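Local coordinates for Non-structural protein NS1 (Murine minute virus, PDB 4R94) that nicks viral DNA at the replication origin and, through a separate helicase domain, unwinds it to initiate and direct parvoviral genome replication, at residues 184-189 with 199-204. Residues are numbered along the deposited sequence; the frame is centred on the assembly and turned at random.
Sequences TLLTYK and KCVLFG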
loop_
_atom_site.group_PDB
_atom_site.type_symbol
_atom_site.label_atom_id
_atom_site.label_comp_id
_atom_site.label_asym_id
_atom_site.label_seq_id
_atom_site.Cartn_x
_atom_site.Cartn_y
_atom_site.Cartn_z
ATOM N N THR A 184 -4.962 -7.150 5.867
ATOM C CA THR A 184 -6.347 -7.100 6.338
ATOM C C THR A 184 -7.286 -6.680 5.205
ATOM O O THR A 184 -6.869 -6.022 4.253
ATOM C CB THR A 184 -6.519 -6.136 7.526
ATOM O OG1 THR A 184 -6.219 -4.792 7.129
ATOM C CG2 THR A 184 -5.627 -6.530 8.685
ATOM N N LEU A 185 -8.557 -7.059 5.341
ATOM C CA LEU A 185 -9.614 -6.722 4.393
ATOM C C LEU A 185 -10.725 -5.976 5.131
ATOM O O LEU A 185 -11.153 -6.414 6.197
ATOM C CB LEU A 185 -10.161 -7.997 3.747
ATOM C CG LEU A 185 -11.479 -7.885 2.982
ATOM C CD1 LEU A 185 -11.280 -7.187 1.644
ATOM C CD2 LEU A 185 -12.081 -9.284 2.824
ATOM N N LEU A 186 -11.178 -4.863 4.574
ATOM C CA LEU A 186 -12.262 -4.096 5.196
ATOM C C LEU A 186 -13.554 -4.902 5.176
ATOM O O LEU A 186 -13.963 -5.404 4.128
ATOM C CB LEU A 186 -12.481 -2.763 4.482
ATOM C CG LEU A 186 -13.528 -1.882 5.182
ATOM C CD1 LEU A 186 -12.972 -1.384 6.507
ATOM C CD2 LEU A 186 -13.940 -0.716 4.291
ATOM N N THR A 187 -14.196 -5.002 6.337
ATOM C CA THR A 187 -15.481 -5.688 6.440
ATOM C C THR A 187 -16.451 -4.766 7.152
ATOM O O THR A 187 -16.042 -3.775 7.736
ATOM C CB THR A 187 -15.387 -7.012 7.222
ATOM O OG1 THR A 187 -14.819 -6.768 8.518
ATOM C CG2 THR A 187 -14.532 -8.027 6.476
ATOM N N TYR A 188 -17.733 -5.087 7.095
ATOM C CA TYR A 188 -18.667 -4.399 7.968
ATOM C C TYR A 188 -18.397 -4.763 9.432
ATOM O O TYR A 188 -17.962 -5.881 9.732
ATOM C CB TYR A 188 -20.105 -4.739 7.585
ATOM C CG TYR A 188 -20.469 -4.236 6.218
ATOM C CD1 TYR A 188 -20.219 -5.009 5.084
ATOM C CD2 TYR A 188 -21.029 -2.976 6.050
ATOM C CE1 TYR A 188 -20.535 -4.547 3.827
ATOM C CE2 TYR A 188 -21.345 -2.505 4.796
ATOM C CZ TYR A 188 -21.108 -3.298 3.694
ATOM O OH TYR A 188 -21.424 -2.829 2.451
ATOM N N LYS A 189 -18.642 -3.813 10.332
ATOM C CA LYS A 189 -18.517 -4.065 11.771
ATOM C C LYS A 189 -19.345 -5.294 12.174
ATOM O O LYS A 189 -20.450 -5.503 11.666
ATOM C CB LYS A 189 -18.956 -2.834 12.580
ATOM C CG LYS A 189 -18.080 -1.590 12.406
ATOM C CD LYS A 189 -18.547 -0.415 13.286
ATOM C CE LYS A 189 -19.874 0.158 12.805
ATOM N NZ LYS A 189 -20.380 1.294 13.639
ATOM N N LYS A 199 -16.648 -5.428 2.866
ATOM C CA LYS A 199 -17.199 -4.084 2.644
ATOM C C LYS A 199 -16.446 -3.386 1.515
ATOM O O LYS A 199 -15.346 -2.870 1.719
ATOM C CB LYS A 199 -17.119 -3.244 3.926
ATOM C CG LYS A 199 -17.720 -1.825 3.809
ATOM C CD LYS A 199 -17.749 -1.142 5.160
ATOM C CE LYS A 199 -18.235 0.299 5.030
ATOM N NZ LYS A 199 -17.999 1.042 6.290
ATOM N N CYS A 200 -17.032 -3.369 0.327
ATOM C CA CYS A 200 -16.422 -2.650 -0.773
ATOM C C CYS A 200 -16.563 -1.155 -0.524
ATOM O O CYS A 200 -17.486 -0.700 0.176
ATOM C CB CYS A 200 -17.048 -3.061 -2.100
ATOM S SG CYS A 200 -16.732 -4.801 -2.504
ATOM N N VAL A 201 -15.622 -0.389 -1.056
ATOM C CA VAL A 201 -15.697 1.054 -0.938
ATOM C C VAL A 201 -15.776 1.656 -2.323
ATOM O O VAL A 201 -15.577 0.958 -3.322
ATOM C CB VAL A 201 -14.501 1.636 -0.166
ATOM C CG1 VAL A 201 -14.429 1.030 1.230
ATOM C CG2 VAL A 201 -13.201 1.386 -0.915
ATOM N N LEU A 202 -16.091 2.946 -2.382
ATOM C CA LEU A 202 -16.179 3.646 -3.655
ATOM C C LEU A 202 -14.839 4.317 -3.966
ATOM O O LEU A 202 -14.393 5.219 -3.233
ATOM C CB LEU A 202 -17.324 4.677 -3.629
ATOM C CG LEU A 202 -18.740 4.099 -3.520
ATOM C CD1 LEU A 202 -19.766 5.199 -3.790
ATOM C CD2 LEU A 202 -18.971 2.930 -4.448
ATOM N N PHE A 203 -14.223 3.873 -5.063
ATOM C CA PHE A 203 -12.849 4.206 -5.424
ATOM C C PHE A 203 -12.547 5.708 -5.453
ATOM O O PHE A 203 -11.774 6.206 -4.640
ATOM C CB PHE A 203 -12.537 3.576 -6.779
ATOM C CG PHE A 203 -11.096 3.668 -7.196
ATOM C CD1 PHE A 203 -10.139 2.812 -6.659
ATOM C CD2 PHE A 203 -10.713 4.561 -8.188
ATOM C CE1 PHE A 203 -8.807 2.874 -7.079
ATOM C CE2 PHE A 203 -9.387 4.626 -8.618
ATOM C CZ PHE A 203 -8.431 3.786 -8.057
ATOM N N GLY A 204 -13.149 6.430 -6.393
ATOM C CA GLY A 204 -12.876 7.851 -6.527
ATOM C C GLY A 204 -13.201 8.642 -5.269
ATOM O O GLY A 204 -12.420 9.487 -4.847
HETATM O O HOH W 1 -13.033 -4.425 1.240
HETATM O O HOH W 2 -19.876 -4.042 0.210
#
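Lys199 N donates to Leu186 O over 3.0 Å in an almost straight bond (171° at the hydrogen), the one direct backbone link where the loop after strand 183-185 passes the chain leading into strand 201-202. The bond meets the carbonyl from well off its plane, by 33°, and the same oxygen accepts a second bond from a water that also donates to Lys199 O, so Leu186 O is gripped twice.

Lys199 is the centre of the side-chain contact. Its CG sits anti to the backbone N (chi1 -178°) and the chain stays extended beyond, which lays the aliphatic part across one face of the Tyr188 ring. Lys199 CG makes a CH-pi contact 3.8 Å from the centroid of the Tyr188 ring, not far off the ring normal; CB lies over CD1 and CE1, while CD follows the other rim, near CD2 and CE2. The phenol end of the ring is tied back through water: Tyr188 OH is 3.0 Å from a second water, which accepts from Cys200 N at 2.9 Å.

Leu186 packs from another direction. Leu186 CD2 reaches Val201 CG1 at 3.6 Å, the two side chains crossing at about a right angle, and the same methyl lies 3.9 Å from Lys199 CD. Val201 is buried, with Val25 and Leu131 of the central sheet among its neighbours, whereas Tyr188 is exposed. The Leu186 side chain is about 8 Å from that of His129, a ligand of the magnesium ion.

Both segments also make backbone hydrogen bonds to strand 24-31, Leu186 with Ser27 and Val201 with Val25. They form the base of the loop 190-198, which carries the experimentally mapped origin-binding residues 191-195. The contact thus roots a DNA-binding loop on the antiparallel sheet of the NS1 nickase domain, a Rep-type (HUH) endonuclease fold.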